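Long-range contacts in geranyltranstransferase (Stenotrophomonas maltophilia, PDB 7LBJ), which probably catalyses the Mg2+-dependent condensation of allylic diphosphates with isopentenyl diphosphate, as a farnesyl diphosphate synthase or a related trans-prenyl diphosphate synthase: residues Arg21-Leu26 with Asp75-Met79; Ala129-Ala134 with Cys146-Ala151; Ile84-Ser88 with Gly158-Gly162; Ala11-Phe15 with Asp286-Leu291. One frame throughout, in Å; residues are numbered along the deposited sequence. Where two conformers were deposited one is given.

Contacts 1, 2 and 3 are buried; contact 4 is only partly buried. Contacts 1 and 4 share helix 11-29, whose first turn and later half cross different partners at nearly right angles. Contacts 1 and 3 share helix 75-92, at its start and towards its end. Contact 2 is a near-antiparallel helix pair. It touches contact 1 through A77 and L133, and contact 3 through A129 and I84. Contacts 2 and 3 also reach the second subunit; contacts 1 and 4 do not. The chemistry differs accordingly. Contact 1 combines a salt bridge with apolar packing. Contact 2 is dominated by leucine and phenylalanine, contact 3 by one methionine, and contact 4 by small alanines around a phenylalanine.

Contact 1 of 4, residues Arg21-Leu26 with Asp75-Met79; sequences RIESQL and DAAAM
Two helices of the all-helical trans-prenyltransferase fold cross here almost at right angles. Residues 21-26 lie on helix 11-29. Residues 75-79 are the first residues of helix 75-92, which leads to an aspartate-rich DDxxxxD sequence of the family. Both segments are regular alpha-helix. Their axes cross at -88° and approach to 10.3 Å. The closest CA pair is L26 and M79, at 6.6 Å. M79 is the apolar centre. Its side chain is m, t, m. M79 CG lies 3.6 Å from I22 CD1 and 3.8 Å from L26 CD2, while M79 SD lies 3.7 Å from Q25 CB. I22 (t, p) also puts CD1 3.7 Å from A78 CB. D75 is the polar centre. Its CB points toward the other helix, with chi1 m. R21 extends with chi1 to chi3 all t and meets the carboxylate with the edge of its guanidinium. Y61 of helix 55-65 also hydrogen-bonds D75 OD1 and packs against R21, I22 and A78. The charged pair thus sits at one end of an apolar patch. The salt bridge has two hydrogen bonds: R21 NE to D75 OD1 at 2.7 Å, and R21 NH2 to D75 OD2 at 2.8 Å.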
# COMPACT_ATOMS: atom_id res chain seq x y z
N ARG A 21 -8.50 -6.73 -22.29
CA ARG A 21 -8.95 -5.49 -21.68
C ARG A 21 -8.04 -5.10 -20.52
O ARG A 21 -7.61 -3.94 -20.41
CB ARG A 21 -10.40 -5.64 -21.21
CG ARG A 21 -10.93 -4.40 -20.55
CD ARG A 21 -12.42 -4.48 -20.26
NE ARG A 21 -12.88 -3.15 -19.87
CZ ARG A 21 -13.39 -2.26 -20.71
NH1 ARG A 21 -13.60 -2.56 -21.99
NH2 ARG A 21 -13.69 -1.04 -20.27
N ILE A 22 -7.73 -6.06 -19.63
CA ILE A 22 -6.92 -5.71 -18.46
C ILE A 22 -5.48 -5.36 -18.88
O ILE A 22 -4.85 -4.48 -18.28
CB ILE A 22 -6.99 -6.82 -17.39
CG1 ILE A 22 -6.66 -6.24 -15.99
CG2 ILE A 22 -6.06 -8.00 -17.69
CD1 ILE A 22 -7.71 -5.27 -15.47
N GLU A 23 -4.96 -6.01 -19.92
CA GLU A 23 -3.64 -5.63 -20.44
C GLU A 23 -3.64 -4.17 -20.89
O GLU A 23 -2.71 -3.40 -20.56
CB GLU A 23 -3.26 -6.54 -21.59
CG GLU A 23 -1.79 -6.45 -21.98
CD GLU A 23 -0.88 -7.08 -20.94
OE1 GLU A 23 -1.33 -8.02 -20.23
OE2 GLU A 23 0.28 -6.64 -20.83
N SER A 24 -4.66 -3.76 -21.64
CA SER A 24 -4.71 -2.39 -22.15
C SER A 24 -4.94 -1.39 -21.02
O SER A 24 -4.38 -0.29 -21.05
CB SER A 24 -5.82 -2.27 -23.20
OG SER A 24 -5.95 -0.94 -23.64
N GLN A 25 -5.77 -1.76 -20.05
CA GLN A 25 -6.07 -0.86 -18.94
C GLN A 25 -4.84 -0.65 -18.07
O GLN A 25 -4.53 0.48 -17.68
CB GLN A 25 -7.22 -1.43 -18.10
CG GLN A 25 -8.57 -1.36 -18.80
CD GLN A 25 -9.17 0.03 -18.71
OE1 GLN A 25 -9.01 0.71 -17.72
NE2 GLN A 25 -9.89 0.43 -19.76
N LEU A 26 -4.13 -1.73 -17.75
CA LEU A 26 -2.92 -1.61 -16.94
C LEU A 26 -1.85 -0.81 -17.67
O LEU A 26 -1.12 -0.02 -17.05
CB LEU A 26 -2.40 -3.00 -16.59
CG LEU A 26 -3.21 -3.78 -15.56
CD1 LEU A 26 -2.85 -5.28 -15.63
CD2 LEU A 26 -3.01 -3.24 -14.12
N ASP A 75 -13.29 -2.04 -14.14
CA ASP A 75 -11.87 -1.94 -14.52
C ASP A 75 -10.98 -1.59 -13.33
O ASP A 75 -9.91 -2.19 -13.15
CB ASP A 75 -11.67 -0.91 -15.63
CG ASP A 75 -12.21 -1.37 -16.99
OD1 ASP A 75 -12.17 -2.58 -17.31
OD2 ASP A 75 -12.67 -0.49 -17.77
N ALA A 76 -11.38 -0.59 -12.52
CA ALA A 76 -10.53 -0.20 -11.39
C ALA A 76 -10.40 -1.35 -10.40
O ALA A 76 -9.31 -1.62 -9.89
CB ALA A 76 -11.10 1.04 -10.68
N ALA A 77 -11.51 -2.01 -10.08
CA ALA A 77 -11.43 -3.13 -9.15
C ALA A 77 -10.56 -4.23 -9.72
O ALA A 77 -9.74 -4.82 -9.00
CB ALA A 77 -12.82 -3.68 -8.82
N ALA A 78 -10.74 -4.53 -11.01
CA ALA A 78 -9.97 -5.60 -11.64
C ALA A 78 -8.48 -5.27 -11.67
O ALA A 78 -7.64 -6.13 -11.38
CB ALA A 78 -10.50 -5.87 -13.06
N MET A 79 -8.13 -4.03 -12.00
CA MET A 79 -6.72 -3.66 -11.94
C MET A 79 -6.18 -3.72 -10.52
O MET A 79 -5.05 -4.16 -10.29
CB MET A 79 -6.52 -2.25 -12.52
CG MET A 79 -6.62 -2.20 -14.02
SD MET A 79 -6.09 -0.58 -14.66
CE MET A 79 -7.54 0.38 -14.25

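Contact 2 of 4, residues Ala129-Ala134 with Cys146-Ala151; sequences AFGLLA and CLQTLA
Residues 129-134 end helix 115-134, and residues 146-151 lie on the next helix, 140-154. Both segments are alpha-helical. Their axes run nearly antiparallel, at 163°, and approach to 10.0 Å. The closest CA pair is L133 and L147, at 6.5 Å. No hydrogen bond crosses between them. A129 starts the contact: its CB lies 4.3 Å from L150 CD2. F130 follows with chi1 m and chi2 -70°. Its ring edge meets L147, with F130 CD1 3.7 Å from L147 CD2. L147 has chi1 m and chi2 at 146°, between wells. Further along the ring, F130 CE1 is 4.0 Å from A151 CB and 4.0 Å from L150 CD2. L133 comes one turn after A129 and F130 and points straight at the partner helix. It is m, t. L133 CB is 3.7 Å from L147 CG, and L133 CD1 is 3.6 Å from L150 CD2. L150 is t, p. L133 CD2 also lies 4.2 Å from C146 CB. A134 closes the segment, with CB 4.2 Å from L147 CD1. Helices 75-92 and 176-201 pack against the pair through L83, I84, L190 and M197. The second subunit adds to the same packing: F130 stacks on F130 of the second subunit, and L147 packs on L147 of that chain. This is a helical hairpin at the dimer interface of a prenyl diphosphate synthase.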
# COMPACT_ATOMS: atom_id res chain seq x y z
N ALA A 129 -2.61 0.48 -6.67
CA ALA A 129 -3.84 -0.29 -6.53
C ALA A 129 -4.89 0.50 -5.74
O ALA A 129 -6.05 0.59 -6.15
CB ALA A 129 -3.57 -1.63 -5.83
N PHE A 130 -4.49 1.07 -4.60
CA PHE A 130 -5.46 1.85 -3.82
C PHE A 130 -5.84 3.14 -4.54
O PHE A 130 -7.01 3.55 -4.51
CB PHE A 130 -4.89 2.13 -2.43
CG PHE A 130 -4.78 0.89 -1.59
CD1 PHE A 130 -5.92 0.26 -1.12
CD2 PHE A 130 -3.54 0.33 -1.32
CE1 PHE A 130 -5.84 -0.91 -0.35
CE2 PHE A 130 -3.44 -0.86 -0.55
CZ PHE A 130 -4.59 -1.48 -0.09
N GLY A 131 -4.87 3.80 -5.18
CA GLY A 131 -5.18 5.04 -5.89
C GLY A 131 -6.20 4.84 -7.00
O GLY A 131 -7.12 5.64 -7.18
N LEU A 132 -6.09 3.73 -7.74
CA LEU A 132 -7.05 3.50 -8.82
C LEU A 132 -8.46 3.32 -8.28
O LEU A 132 -9.42 3.78 -8.91
CB LEU A 132 -6.63 2.26 -9.62
CG LEU A 132 -5.50 2.55 -10.57
CD1 LEU A 132 -4.97 1.20 -11.07
CD2 LEU A 132 -6.05 3.35 -11.74
N LEU A 133 -8.60 2.63 -7.14
CA LEU A 133 -9.92 2.50 -6.52
C LEU A 133 -10.42 3.86 -6.04
O LEU A 133 -11.59 4.21 -6.25
CB LEU A 133 -9.90 1.52 -5.34
CG LEU A 133 -9.72 0.03 -5.62
CD1 LEU A 133 -9.69 -0.77 -4.30
CD2 LEU A 133 -10.81 -0.47 -6.58
N ALA A 134 -9.57 4.61 -5.36
CA ALA A 134 -10.02 5.90 -4.85
C ALA A 134 -10.41 6.84 -6.00
O ALA A 134 -11.27 7.72 -5.81
CB ALA A 134 -8.94 6.53 -3.97
N CYS A 146 -15.05 -0.96 -1.77
CA CYS A 146 -14.01 -1.72 -2.45
C CYS A 146 -12.66 -1.54 -1.77
O CYS A 146 -11.89 -2.50 -1.66
CB CYS A 146 -13.93 -1.29 -3.92
SG CYS A 146 -15.29 -1.93 -4.88
N LEU A 147 -12.35 -0.30 -1.36
CA LEU A 147 -11.08 -0.03 -0.69
C LEU A 147 -10.99 -0.75 0.65
O LEU A 147 -9.93 -1.28 1.00
CB LEU A 147 -10.89 1.46 -0.48
CG LEU A 147 -10.43 2.25 -1.71
CD1 LEU A 147 -11.04 3.64 -1.70
CD2 LEU A 147 -8.94 2.36 -1.71
N GLN A 148 -12.08 -0.75 1.44
CA GLN A 148 -12.06 -1.52 2.67
C GLN A 148 -11.80 -2.99 2.38
O GLN A 148 -11.03 -3.66 3.10
CB GLN A 148 -13.40 -1.38 3.40
CG GLN A 148 -13.73 0.01 3.90
CD GLN A 148 -15.15 0.08 4.44
OE1 GLN A 148 -16.10 -0.31 3.76
NE2 GLN A 148 -15.30 0.56 5.65
N THR A 149 -12.47 -3.52 1.36
CA THR A 149 -12.31 -4.94 1.02
C THR A 149 -10.86 -5.24 0.68
O THR A 149 -10.28 -6.22 1.17
CB THR A 149 -13.24 -5.30 -0.15
OG1 THR A 149 -14.60 -5.18 0.28
CG2 THR A 149 -13.00 -6.74 -0.65
N LEU A 150 -10.26 -4.42 -0.20
CA LEU A 150 -8.91 -4.70 -0.67
C LEU A 150 -7.89 -4.55 0.45
O LEU A 150 -6.96 -5.36 0.56
CB LEU A 150 -8.56 -3.77 -1.84
CG LEU A 150 -7.23 -4.10 -2.52
CD1 LEU A 150 -7.32 -5.48 -3.22
CD2 LEU A 150 -6.92 -3.00 -3.55
N ALA A 151 -8.05 -3.52 1.29
CA ALA A 151 -7.10 -3.34 2.39
C ALA A 151 -7.17 -4.50 3.37
O ALA A 151 -6.14 -5.02 3.81
CB ALA A 151 -7.39 -2.03 3.13

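Contact 3 of 4, residues Ile84-Ser88 with Gly158-Gly162; sequences IHAYS and GMCGG
M159 lays its long side chain over I84, Y87 and S88 of helix 75-92. It is t, t, p and has the largest buried area in the contact. M159 CE is 3.6 Å from I84 CG2 and 3.6 Å from Y87 CE2. M159 SD is 3.5 Å from S88 CB. G158 is the N-cap of helix 159-168, so M159 stands in the first turn. The closest CA pair, S88 and C160, is 8.2 Å apart; side chains bridge this gap. Y87 has an unusual chi1 of 112°, and its OH lies 3.5 Å from C160 SG. S88 (p) turns its OG back to H85 O, at 2.6 Å, leaving its CB beside the sulphur. Y87 and C160 also pack on D123 of the second subunit. Y87 lies five residues before the aspartate-rich motif. A tyrosine here is consistent with the chain-length position known in farnesyl diphosphate synthases; its role in this protein is inferred. With no hydrogen bond between the segments, the contact depends on close van der Waals fit, mostly round the M159 thioether.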
# COMPACT_ATOMS: atom_id res chain seq x y z
N ILE A 84 -2.12 -5.60 -6.56
CA ILE A 84 -1.72 -6.15 -5.26
C ILE A 84 -0.99 -7.47 -5.47
O ILE A 84 0.07 -7.72 -4.90
CB ILE A 84 -2.94 -6.31 -4.34
CG1 ILE A 84 -3.49 -4.92 -3.96
CG2 ILE A 84 -2.56 -7.09 -3.07
CD1 ILE A 84 -2.46 -4.01 -3.26
N HIS A 85 -1.55 -8.33 -6.33
CA HIS A 85 -0.91 -9.62 -6.61
C HIS A 85 0.50 -9.42 -7.16
O HIS A 85 1.47 -10.04 -6.69
CB HIS A 85 -1.78 -10.41 -7.59
CG HIS A 85 -1.21 -11.73 -7.99
ND1 HIS A 85 -0.96 -12.74 -7.08
CD2 HIS A 85 -0.86 -12.23 -9.21
CE1 HIS A 85 -0.47 -13.79 -7.72
NE2 HIS A 85 -0.39 -13.50 -9.00
N ALA A 86 0.64 -8.52 -8.14
CA ALA A 86 1.93 -8.32 -8.78
C ALA A 86 2.97 -7.80 -7.80
O ALA A 86 4.11 -8.27 -7.80
CB ALA A 86 1.79 -7.34 -9.96
N TYR A 87 2.60 -6.82 -6.97
CA TYR A 87 3.56 -6.28 -6.02
C TYR A 87 4.01 -7.37 -5.06
O TYR A 87 5.19 -7.45 -4.71
CB TYR A 87 2.98 -5.05 -5.28
CG TYR A 87 2.71 -5.24 -3.78
CD1 TYR A 87 3.76 -5.42 -2.87
CD2 TYR A 87 1.42 -5.23 -3.28
CE1 TYR A 87 3.51 -5.64 -1.50
CE2 TYR A 87 1.17 -5.42 -1.90
CZ TYR A 87 2.22 -5.62 -1.04
OH TYR A 87 1.97 -5.83 0.29
N SER A 88 3.09 -8.24 -4.64
CA SER A 88 3.46 -9.25 -3.65
C SER A 88 4.50 -10.20 -4.21
O SER A 88 5.38 -10.67 -3.48
CB SER A 88 2.23 -10.03 -3.18
OG SER A 88 1.78 -10.92 -4.21
N GLY A 158 -4.62 -10.38 5.90
CA GLY A 158 -4.74 -11.18 4.69
C GLY A 158 -3.39 -11.53 4.12
O GLY A 158 -2.54 -12.14 4.79
N MET A 159 -3.16 -11.08 2.88
CA MET A 159 -2.01 -11.53 2.10
C MET A 159 -0.69 -11.39 2.85
O MET A 159 0.09 -12.34 2.93
CB MET A 159 -1.96 -10.76 0.78
CG MET A 159 -0.83 -11.19 -0.14
SD MET A 159 -0.84 -10.12 -1.60
CE MET A 159 -0.18 -8.61 -0.87
N CYS A 160 -0.42 -10.20 3.41
CA CYS A 160 0.84 -9.98 4.11
C CYS A 160 0.99 -10.90 5.30
O CYS A 160 2.08 -11.43 5.55
CB CYS A 160 0.95 -8.54 4.61
SG CYS A 160 1.45 -7.40 3.35
N GLY A 161 -0.08 -11.07 6.08
CA GLY A 161 -0.01 -12.00 7.21
C GLY A 161 0.29 -13.42 6.76
O GLY A 161 1.06 -14.14 7.41
N GLY A 162 -0.30 -13.83 5.64
CA GLY A 162 -0.04 -15.17 5.14
C GLY A 162 1.39 -15.34 4.66
O GLY A 162 2.01 -16.39 4.90

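Contact 4 of 4, residues Ala11-Phe15 with Asp286-Leu291; sequences AEVLF and DALRAL
Residues 11-15 open helix 11-29, and residues 286-291 open helix 286-297. Both are alpha-helix. The axes cross at -84° and approach to 9.5 Å. A11 and A287 are the closest pair, with CA atoms only 4.8 Å apart. Alanines on both sides allow this. The A11 methyl group is a small bump in a shallow hollow: A11 CB lies 4.0 Å from D286 O, 4.2 Å from A287 CA and 3.6 Å from A290 CB. F15, one turn on, is the larger bump. Its chi1 is m and its chi2 is -7°. The ring tip enters a hollow lined by A287, A290 and L291. F15 CZ is 3.4 Å from A287 O, 3.7 Å from A290 CB and 3.4 Å from L291 CD2. The carbonyl meets the ring at its edge. L14 CD1 touches A287 CB more loosely, at 4.3 Å. Helix 55-65 adjoins this contact through L59, A62 and H65. The first and last helices of the chain thus meet in a near-perpendicular crossing within the all-helical isoprenoid (polyprenyl) synthase fold.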
# COMPACT_ATOMS: atom_id res chain seq x y z
N ALA A 11 -17.62 -18.55 -22.12
CA ALA A 11 -16.59 -18.21 -21.15
C ALA A 11 -15.25 -18.01 -21.83
O ALA A 11 -14.49 -17.10 -21.47
CB ALA A 11 -16.49 -19.30 -20.08
N GLU A 12 -14.93 -18.85 -22.82
CA GLU A 12 -13.64 -18.76 -23.48
C GLU A 12 -13.47 -17.40 -24.18
O GLU A 12 -12.40 -16.79 -24.10
CB GLU A 12 -13.49 -19.90 -24.48
CG GLU A 12 -12.29 -19.76 -25.40
CD GLU A 12 -12.27 -20.81 -26.51
OE1 GLU A 12 -13.36 -21.18 -27.01
OE2 GLU A 12 -11.17 -21.26 -26.87
N VAL A 13 -14.51 -16.94 -24.86
CA VAL A 13 -14.47 -15.64 -25.52
C VAL A 13 -14.38 -14.51 -24.50
O VAL A 13 -13.62 -13.55 -24.68
CB VAL A 13 -15.70 -15.49 -26.44
CG1 VAL A 13 -16.00 -14.02 -26.74
CG2 VAL A 13 -15.49 -16.29 -27.74
N LEU A 14 -15.15 -14.61 -23.41
CA LEU A 14 -15.09 -13.60 -22.35
C LEU A 14 -13.71 -13.51 -21.74
O LEU A 14 -13.20 -12.41 -21.49
CB LEU A 14 -16.14 -13.90 -21.28
CG LEU A 14 -17.60 -13.69 -21.68
CD1 LEU A 14 -18.55 -14.20 -20.60
CD2 LEU A 14 -17.87 -12.21 -22.00
N PHE A 15 -13.08 -14.66 -21.45
CA PHE A 15 -11.76 -14.63 -20.82
C PHE A 15 -10.74 -13.96 -21.73
O PHE A 15 -9.90 -13.19 -21.25
CB PHE A 15 -11.28 -16.04 -20.47
CG PHE A 15 -12.07 -16.71 -19.36
CD1 PHE A 15 -13.03 -16.03 -18.64
CD2 PHE A 15 -11.82 -18.04 -19.05
CE1 PHE A 15 -13.74 -16.67 -17.62
CE2 PHE A 15 -12.52 -18.69 -18.04
CZ PHE A 15 -13.48 -18.00 -17.32
N ASP A 286 -21.72 -18.80 -16.01
CA ASP A 286 -20.81 -19.70 -16.72
C ASP A 286 -19.36 -19.23 -16.64
O ASP A 286 -18.45 -20.07 -16.63
CB ASP A 286 -21.24 -19.87 -18.18
CG ASP A 286 -22.33 -20.92 -18.35
OD1 ASP A 286 -22.62 -21.65 -17.38
OD2 ASP A 286 -22.90 -21.02 -19.45
N ALA A 287 -19.12 -17.92 -16.62
CA ALA A 287 -17.74 -17.44 -16.51
C ALA A 287 -17.14 -17.82 -15.15
O ALA A 287 -16.03 -18.36 -15.09
CB ALA A 287 -17.69 -15.92 -16.72
N LEU A 288 -17.87 -17.58 -14.06
CA LEU A 288 -17.37 -18.01 -12.76
C LEU A 288 -17.19 -19.53 -12.73
O LEU A 288 -16.19 -20.03 -12.20
CB LEU A 288 -18.32 -17.58 -11.64
CG LEU A 288 -18.19 -16.17 -11.09
CD1 LEU A 288 -19.22 -15.96 -9.99
CD2 LEU A 288 -16.78 -15.94 -10.54
N ARG A 289 -18.14 -20.27 -13.31
CA ARG A 289 -18.02 -21.73 -13.31
C ARG A 289 -16.74 -22.16 -14.01
O ARG A 289 -16.09 -23.11 -13.58
CB ARG A 289 -19.22 -22.37 -14.00
CG ARG A 289 -20.49 -22.41 -13.17
CD ARG A 289 -21.65 -22.92 -14.04
NE ARG A 289 -22.91 -22.89 -13.31
CZ ARG A 289 -24.01 -22.25 -13.69
NH1 ARG A 289 -24.09 -21.64 -14.87
NH2 ARG A 289 -25.06 -22.24 -12.88
N ALA A 290 -16.37 -21.45 -15.08
CA ALA A 290 -15.19 -21.85 -15.84
C ALA A 290 -13.90 -21.47 -15.13
O ALA A 290 -12.88 -22.14 -15.34
CB ALA A 290 -15.23 -21.23 -17.25
N LEU A 291 -13.92 -20.42 -14.31
CA LEU A 291 -12.75 -20.13 -13.48
C LEU A 291 -12.55 -21.21 -12.43
O LEU A 291 -11.41 -21.59 -12.13
CB LEU A 291 -12.87 -18.75 -12.82
CG LEU A 291 -12.88 -17.56 -13.79
CD1 LEU A 291 -13.21 -16.25 -13.07
CD2 LEU A 291 -11.55 -17.46 -14.52